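Local coordinates for outer membrane protein YopM (Yersinia pestis, PDB 1JL5), which probably acts as a secreted effector that alters host cell physiology and promotes bacterial survival in host tissues, and is built as a calcium-binding leucine-rich repeat solenoid, at residues T240-D245 with P257-L262; P337-L342 with Q357-L362; E144-L149 with N163-L168. One frame throughout, in Å; residues are numbered along the deposited sequence.

Interaction 1 (T240-D245 with P257-L262); sequences TTIYAD and PSLEAL
The parallel strand pairing of a leucine-rich repeat solenoid joins T240 to E260 and A261, where one turn of the coil is laid against the next. T240 O takes two backbone N-H groups: A261 N at 2.6 Å arrives nearly along the C=O axis, while E260 N comes in from the side, at a C=O...N angle of 125° and somewhat out of the carbonyl plane. One bond further on, I242 N donates to A261 O over 2.7 Å, which sets T241 beside A261 and I242 beside L262. Inward, the leucine-rich core begins. I242 CG1 meets L259 CD1 at 3.6 Å, the two side chains crossing at about a right angle, whereas L262 runs alongside I242 and rests its CD1 3.7 Å from I242 CB. L262 CG lies anti to the backbone N (chi1 177°), which carries that methyl back over the earlier strand. T241 OG1 and A261 CB sit together on the other face. The T240 side chain runs beside that of E260, and its OG1, standing between N and the carbonyl carbon (chi1 52°), bonds instead to E218 O of the preceding turn. Strand 219-221 thus flanks the pair on one side, with I220 touching I242, and strand 281-283 on the other, where F281 packs on A261 and L282 on L262.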
# COMPACT_ATOMS: atom_id res chain seq x y z
N THR A 240 8.26 -18.43 26.40
CA THR A 240 6.90 -17.99 26.17
C THR A 240 6.73 -17.37 24.80
O THR A 240 5.61 -17.20 24.32
CB THR A 240 6.49 -16.97 27.23
OG1 THR A 240 7.47 -15.94 27.29
CG2 THR A 240 6.38 -17.65 28.59
N THR A 241 7.84 -17.03 24.17
CA THR A 241 7.76 -16.44 22.85
C THR A 241 8.65 -17.12 21.86
O THR A 241 9.86 -17.26 22.07
CB THR A 241 8.12 -14.95 22.87
OG1 THR A 241 7.08 -14.23 23.53
CG2 THR A 241 8.27 -14.42 21.45
N ILE A 242 8.05 -17.57 20.78
CA ILE A 242 8.81 -18.20 19.72
C ILE A 242 8.40 -17.57 18.42
O ILE A 242 7.24 -17.60 18.04
CB ILE A 242 8.54 -19.70 19.59
CG1 ILE A 242 9.09 -20.45 20.80
CG2 ILE A 242 9.20 -20.22 18.31
CD1 ILE A 242 8.78 -21.92 20.75
N TYR A 243 9.38 -16.98 17.75
CA TYR A 243 9.17 -16.40 16.44
C TYR A 243 10.09 -17.23 15.59
O TYR A 243 11.31 -17.21 15.78
CB TYR A 243 9.59 -14.94 16.41
CG TYR A 243 8.45 -14.01 16.75
CD1 TYR A 243 7.73 -14.16 17.92
CD2 TYR A 243 8.08 -12.99 15.87
CE1 TYR A 243 6.67 -13.33 18.23
CE2 TYR A 243 7.01 -12.15 16.16
CZ TYR A 243 6.31 -12.33 17.34
OH TYR A 243 5.24 -11.52 17.64
N ALA A 244 9.51 -18.01 14.70
CA ALA A 244 10.28 -18.85 13.80
C ALA A 244 9.63 -18.70 12.44
O ALA A 244 9.64 -19.60 11.61
CB ALA A 244 10.24 -20.30 14.27
N ASP A 245 9.05 -17.53 12.24
CA ASP A 245 8.39 -17.20 10.99
C ASP A 245 9.45 -17.22 9.91
O ASP A 245 10.64 -17.17 10.19
CB ASP A 245 7.81 -15.80 11.06
CG ASP A 245 8.85 -14.76 11.42
OD1 ASP A 245 9.29 -14.74 12.59
OD2 ASP A 245 9.26 -13.98 10.54
N PRO A 257 5.77 -25.69 27.08
CA PRO A 257 4.50 -25.81 27.79
C PRO A 257 3.82 -24.50 28.16
O PRO A 257 2.60 -24.44 28.27
CB PRO A 257 4.86 -26.66 29.00
CG PRO A 257 6.29 -26.31 29.25
CD PRO A 257 6.86 -26.31 27.85
N SER A 258 4.60 -23.45 28.35
CA SER A 258 4.01 -22.17 28.73
C SER A 258 4.12 -21.16 27.61
O SER A 258 4.07 -19.95 27.84
CB SER A 258 4.68 -21.64 29.99
OG SER A 258 4.44 -22.51 31.07
N LEU A 259 4.27 -21.65 26.39
CA LEU A 259 4.39 -20.77 25.25
C LEU A 259 3.20 -19.82 25.22
O LEU A 259 2.06 -20.24 25.39
CB LEU A 259 4.42 -21.58 23.95
CG LEU A 259 4.77 -20.75 22.72
CD1 LEU A 259 6.19 -20.21 22.87
CD2 LEU A 259 4.66 -21.62 21.48
N GLU A 260 3.48 -18.54 25.01
CA GLU A 260 2.41 -17.55 24.97
C GLU A 260 2.27 -16.97 23.58
O GLU A 260 1.17 -16.68 23.12
CB GLU A 260 2.70 -16.42 25.94
CG GLU A 260 2.61 -16.82 27.38
CD GLU A 260 3.16 -15.76 28.29
OE1 GLU A 260 2.94 -14.57 28.00
OE2 GLU A 260 3.80 -16.11 29.30
N ALA A 261 3.40 -16.80 22.92
CA ALA A 261 3.40 -16.23 21.59
C ALA A 261 4.15 -17.12 20.65
O ALA A 261 5.32 -17.46 20.87
CB ALA A 261 4.03 -14.83 21.62
N LEU A 262 3.47 -17.53 19.60
CA LEU A 262 4.08 -18.37 18.60
C LEU A 262 3.85 -17.74 17.25
O LEU A 262 2.71 -17.61 16.80
CB LEU A 262 3.48 -19.77 18.62
CG LEU A 262 4.04 -20.69 17.53
CD1 LEU A 262 5.54 -20.85 17.71
CD2 LEU A 262 3.34 -22.03 17.58

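Interaction 2 (P337-L342 with Q357-L362); sequences PRLERL and QNLKQL
With CG anti to the backbone N (chi1 -180°) and an extended chain beyond, Q361 reaches back to R341, whose own chain bends at chi3 (128°) and brings the guanidinium against the amide. The two planes stand 84° apart, and Q361 CD lies over one guanidinium face, toward its rim. Each polar end has its stronger partner on a neighbouring strand: R341 NH1 forms a salt bridge with E321 of strand 321-323, and Q361 NE2 bonds to D381 of strand 381-385. On the buried face, L342 and L362 run side by side, CD2 of L342 3.6 Å from CD1 of L362. L359 CD1 tucks against the backbone, 3.2 Å from E340 O. K360 N donates to a lone pair of that oxygen. Q361 N also donates to E340 O, at 2.6 Å; L342 N then donates to Q361 O, completing the parallel pairing of consecutive leucine-rich repeats. The K360 chain bends at chi2 and chi4, and NZ bonds to N358 O at 2.6 Å, leaving E340 OE1 4.2 Å from K360 NZ, beyond a salt bridge. The closeness of the E340 and E320 carboxylates is probably offset chiefly by R338, salt-bridged to E320, the K360 ammonium adding a weaker, longer-range effect on E340.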
# COMPACT_ATOMS: atom_id res chain seq x y z
N PRO A 337 -17.39 -12.98 21.52
CA PRO A 337 -17.80 -11.62 21.88
C PRO A 337 -16.64 -10.70 22.26
O PRO A 337 -16.79 -9.49 22.26
CB PRO A 337 -18.80 -11.84 23.02
CG PRO A 337 -18.53 -13.25 23.50
CD PRO A 337 -18.21 -13.98 22.22
N ARG A 338 -15.49 -11.27 22.57
CA ARG A 338 -14.34 -10.46 22.93
C ARG A 338 -13.61 -9.99 21.67
O ARG A 338 -12.78 -9.09 21.73
CB ARG A 338 -13.37 -11.25 23.81
CG ARG A 338 -13.08 -10.57 25.12
CD ARG A 338 -11.60 -10.32 25.34
NE ARG A 338 -11.10 -11.18 26.40
CZ ARG A 338 -9.90 -11.06 26.96
NH1 ARG A 338 -9.06 -10.11 26.57
NH2 ARG A 338 -9.55 -11.89 27.93
N LEU A 339 -13.93 -10.60 20.54
CA LEU A 339 -13.26 -10.26 19.29
C LEU A 339 -13.30 -8.77 19.00
O LEU A 339 -14.37 -8.18 18.86
CB LEU A 339 -13.89 -11.01 18.12
CG LEU A 339 -13.01 -11.01 16.86
CD1 LEU A 339 -11.71 -11.75 17.18
CD2 LEU A 339 -13.74 -11.67 15.71
N GLU A 340 -12.13 -8.17 18.89
CA GLU A 340 -12.05 -6.75 18.61
C GLU A 340 -11.60 -6.50 17.18
O GLU A 340 -11.98 -5.52 16.56
CB GLU A 340 -11.07 -6.09 19.54
CG GLU A 340 -11.56 -5.96 20.92
CD GLU A 340 -10.48 -5.45 21.82
OE1 GLU A 340 -9.99 -4.30 21.60
OE2 GLU A 340 -10.10 -6.20 22.74
N ARG A 341 -10.80 -7.42 16.66
CA ARG A 341 -10.31 -7.27 15.31
C ARG A 341 -10.60 -8.51 14.51
O ARG A 341 -10.16 -9.61 14.84
CB ARG A 341 -8.80 -7.01 15.34
CG ARG A 341 -8.41 -5.66 15.91
CD ARG A 341 -6.99 -5.69 16.45
NE ARG A 341 -6.16 -4.61 15.92
CZ ARG A 341 -5.59 -4.62 14.71
NH1 ARG A 341 -5.76 -5.65 13.89
NH2 ARG A 341 -4.84 -3.59 14.33
N LEU A 342 -11.38 -8.34 13.45
CA LEU A 342 -11.69 -9.45 12.58
C LEU A 342 -11.18 -9.11 11.20
O LEU A 342 -11.68 -8.20 10.53
CB LEU A 342 -13.20 -9.71 12.53
CG LEU A 342 -13.56 -10.81 11.52
CD1 LEU A 342 -12.77 -12.08 11.83
CD2 LEU A 342 -15.05 -11.10 11.57
N GLN A 357 -20.16 -7.16 19.86
CA GLN A 357 -20.39 -5.75 20.16
C GLN A 357 -19.20 -4.88 20.51
O GLN A 357 -19.33 -3.67 20.60
CB GLN A 357 -21.45 -5.64 21.26
CG GLN A 357 -22.81 -6.14 20.82
CD GLN A 357 -23.21 -5.55 19.48
OE1 GLN A 357 -23.16 -4.34 19.28
NE2 GLN A 357 -23.62 -6.41 18.54
N ASN A 358 -18.04 -5.49 20.73
CA ASN A 358 -16.84 -4.73 21.06
C ASN A 358 -15.87 -4.77 19.88
O ASN A 358 -14.72 -4.35 19.99
CB ASN A 358 -16.16 -5.31 22.30
CG ASN A 358 -16.41 -4.48 23.55
OD1 ASN A 358 -15.69 -3.51 23.82
ND2 ASN A 358 -17.43 -4.85 24.31
N LEU A 359 -16.34 -5.29 18.74
CA LEU A 359 -15.48 -5.37 17.57
C LEU A 359 -15.04 -3.97 17.18
O LEU A 359 -15.87 -3.09 16.96
CB LEU A 359 -16.22 -6.02 16.40
CG LEU A 359 -15.31 -6.36 15.21
CD1 LEU A 359 -14.32 -7.45 15.63
CD2 LEU A 359 -16.15 -6.81 14.02
N LYS A 360 -13.74 -3.77 17.11
CA LYS A 360 -13.19 -2.48 16.75
C LYS A 360 -12.81 -2.45 15.29
O LYS A 360 -12.91 -1.42 14.63
CB LYS A 360 -11.94 -2.19 17.58
CG LYS A 360 -12.20 -2.16 19.07
CD LYS A 360 -13.25 -1.13 19.43
CE LYS A 360 -13.46 -1.07 20.94
NZ LYS A 360 -13.79 -2.40 21.51
N GLN A 361 -12.38 -3.59 14.80
CA GLN A 361 -11.94 -3.67 13.43
C GLN A 361 -12.55 -4.82 12.67
O GLN A 361 -12.54 -5.97 13.12
CB GLN A 361 -10.43 -3.77 13.41
CG GLN A 361 -9.82 -3.85 12.04
CD GLN A 361 -8.34 -4.02 12.12
OE1 GLN A 361 -7.85 -4.97 12.73
NE2 GLN A 361 -7.59 -3.09 11.54
N LEU A 362 -13.09 -4.50 11.51
CA LEU A 362 -13.68 -5.49 10.65
C LEU A 362 -13.13 -5.29 9.25
O LEU A 362 -13.49 -4.35 8.56
CB LEU A 362 -15.20 -5.35 10.61
CG LEU A 362 -15.82 -6.40 9.69
CD1 LEU A 362 -15.56 -7.78 10.27
CD2 LEU A 362 -17.31 -6.14 9.54

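Interaction 3 (E144-L149 with N163-L168); sequences EKLPEL and NSLKKL
L146 lays its CD1 methyl between two leucines of the following turn, 3.6 Å from L165 CD1 and equally far from L168 CD2. The approaches differ: L165 crosses L146 at about a right angle, whereas L168 lies alongside it and points the same way. L165 branches into both sides of the contact. Its CG stands anti to the carbonyl carbon (chi1 -60°), and from there CD1 turns to the L146 side chain while CD2 lies against the backbone, 3.4 Å from K145 CA. V160 also touches L146, adding to the apolar interior. This is the stretch of a leucine-rich repeat that follows the strand and the turn carrying the consensus asparagine, here N163. The touching parts run roughly alongside each other, 30° apart, but no hydrogen bond joins 144-149 directly to 163-168. Two waters bridge them. One molecule donates to E144 O at 2.5 Å, accepts from K166 N, and donates a longer bond to K167 O. A second accepts from L146 N at 2.7 Å and donates a hydrogen bond to K167 O, also over 2.7 Å, so that this carbonyl receives both waters. The E144 and S164 carbonyl oxygens are both acceptors; E144 CA instead offers its hydrogen to S164 O across 3.5 Å. The bend of the E144 chain at chi2 (-117°) sets OE1 near S164 CB, and OE2 forms a salt bridge with K124 of the preceding repeat. N163, at the start of its segment, holds the turn through OD1 to L143 N and through ND2 to V138 O and V160 O.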
# COMPACT_ATOMS: atom_id res chain seq x y z
N GLU A 144 31.87 -7.31 11.44
CA GLU A 144 32.11 -8.49 10.64
C GLU A 144 32.29 -9.64 11.60
O GLU A 144 32.02 -10.80 11.28
CB GLU A 144 33.38 -8.31 9.82
CG GLU A 144 33.50 -6.93 9.21
CD GLU A 144 33.49 -6.95 7.71
OE1 GLU A 144 32.57 -7.58 7.13
OE2 GLU A 144 34.40 -6.35 7.10
N LYS A 145 32.75 -9.30 12.80
CA LYS A 145 32.97 -10.28 13.84
C LYS A 145 32.90 -9.56 15.16
O LYS A 145 33.01 -8.34 15.22
CB LYS A 145 34.33 -10.96 13.66
CG LYS A 145 35.51 -10.00 13.59
CD LYS A 145 36.79 -10.74 13.21
CE LYS A 145 37.95 -9.76 12.98
NZ LYS A 145 39.21 -10.45 12.54
N LEU A 146 32.69 -10.32 16.22
CA LEU A 146 32.62 -9.74 17.55
C LEU A 146 33.84 -10.19 18.32
O LEU A 146 34.41 -11.24 18.03
CB LEU A 146 31.37 -10.22 18.27
CG LEU A 146 30.02 -9.65 17.85
CD1 LEU A 146 28.91 -10.38 18.59
CD2 LEU A 146 29.97 -8.16 18.15
N PRO A 147 34.27 -9.40 19.31
CA PRO A 147 35.43 -9.84 20.07
C PRO A 147 34.91 -10.97 20.95
O PRO A 147 33.70 -11.16 21.05
CB PRO A 147 35.79 -8.60 20.88
CG PRO A 147 34.46 -7.97 21.13
CD PRO A 147 33.79 -8.09 19.77
N GLU A 148 35.81 -11.71 21.58
CA GLU A 148 35.39 -12.80 22.45
C GLU A 148 34.37 -12.23 23.43
O GLU A 148 34.52 -11.11 23.91
CB GLU A 148 36.59 -13.37 23.20
CG GLU A 148 36.24 -14.42 24.23
CD GLU A 148 37.46 -15.04 24.86
OE1 GLU A 148 38.29 -14.29 25.42
OE2 GLU A 148 37.60 -16.28 24.79
N LEU A 149 33.33 -13.00 23.72
CA LEU A 149 32.28 -12.55 24.62
C LEU A 149 32.12 -13.43 25.85
O LEU A 149 31.67 -12.98 26.90
CB LEU A 149 30.94 -12.52 23.89
CG LEU A 149 30.85 -11.78 22.56
CD1 LEU A 149 29.50 -12.06 21.91
CD2 LEU A 149 31.04 -10.29 22.79
N ASN A 163 24.13 -6.47 11.63
CA ASN A 163 25.55 -6.30 11.44
C ASN A 163 25.92 -7.27 10.35
O ASN A 163 25.05 -7.73 9.62
CB ASN A 163 26.31 -6.60 12.73
CG ASN A 163 26.40 -5.39 13.62
OD1 ASN A 163 27.14 -4.46 13.33
ND2 ASN A 163 25.63 -5.38 14.70
N SER A 164 27.20 -7.58 10.22
CA SER A 164 27.62 -8.51 9.19
C SER A 164 28.31 -9.68 9.85
O SER A 164 29.30 -10.19 9.35
CB SER A 164 28.54 -7.81 8.20
OG SER A 164 27.86 -6.71 7.63
N LEU A 165 27.77 -10.10 10.98
CA LEU A 165 28.33 -11.21 11.71
C LEU A 165 28.02 -12.53 11.02
O LEU A 165 26.86 -12.84 10.74
CB LEU A 165 27.79 -11.22 13.14
CG LEU A 165 28.11 -9.94 13.92
CD1 LEU A 165 27.47 -9.98 15.29
CD2 LEU A 165 29.63 -9.79 14.04
N LYS A 166 29.07 -13.28 10.72
CA LYS A 166 28.93 -14.58 10.07
C LYS A 166 28.85 -15.59 11.21
O LYS A 166 28.28 -16.67 11.05
CB LYS A 166 30.16 -14.88 9.21
CG LYS A 166 30.37 -13.91 8.06
CD LYS A 166 29.45 -14.19 6.88
CE LYS A 166 29.80 -15.51 6.19
NZ LYS A 166 28.98 -15.75 4.97
N LYS A 167 29.41 -15.21 12.35
CA LYS A 167 29.40 -16.07 13.52
C LYS A 167 29.41 -15.24 14.78
O LYS A 167 29.84 -14.09 14.78
CB LYS A 167 30.64 -16.98 13.51
CG LYS A 167 30.73 -17.88 12.30
CD LYS A 167 31.91 -18.85 12.37
CE LYS A 167 31.87 -19.83 11.21
NZ LYS A 167 32.92 -20.88 11.29
N LEU A 168 28.89 -15.82 15.85
CA LEU A 168 28.87 -15.15 17.14
C LEU A 168 29.86 -15.89 18.00
O LEU A 168 29.90 -17.12 17.99
CB LEU A 168 27.50 -15.24 17.80
CG LEU A 168 26.37 -14.39 17.23
CD1 LEU A 168 25.13 -14.58 18.09
CD2 LEU A 168 26.80 -12.92 17.20
O HOH W 1 31.55 -13.07 12.18
O HOH W 2 31.98 -12.84 15.75

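From the N terminus, interaction 3 comes first, closing the coil that runs from the loop after strand 135-137 through strand 157-159 to the loop beyond it. Interaction 1 follows, bringing strand 241-243 beside strand 261-263 across a short excursion without helix or strand. Interaction 2 repeats that closure between strands 341-343 and 361-363, toward the C-terminal end. The three loops are strictly in series: none encloses or crosses another. Interactions 1 and 2 belong to the strand face, with centres about 24 Å apart, while interaction 3 joins the loops leaving that face. Interactions 2 and 3 lie on opposite sides of the chain's centre, about 45 Å apart between centres.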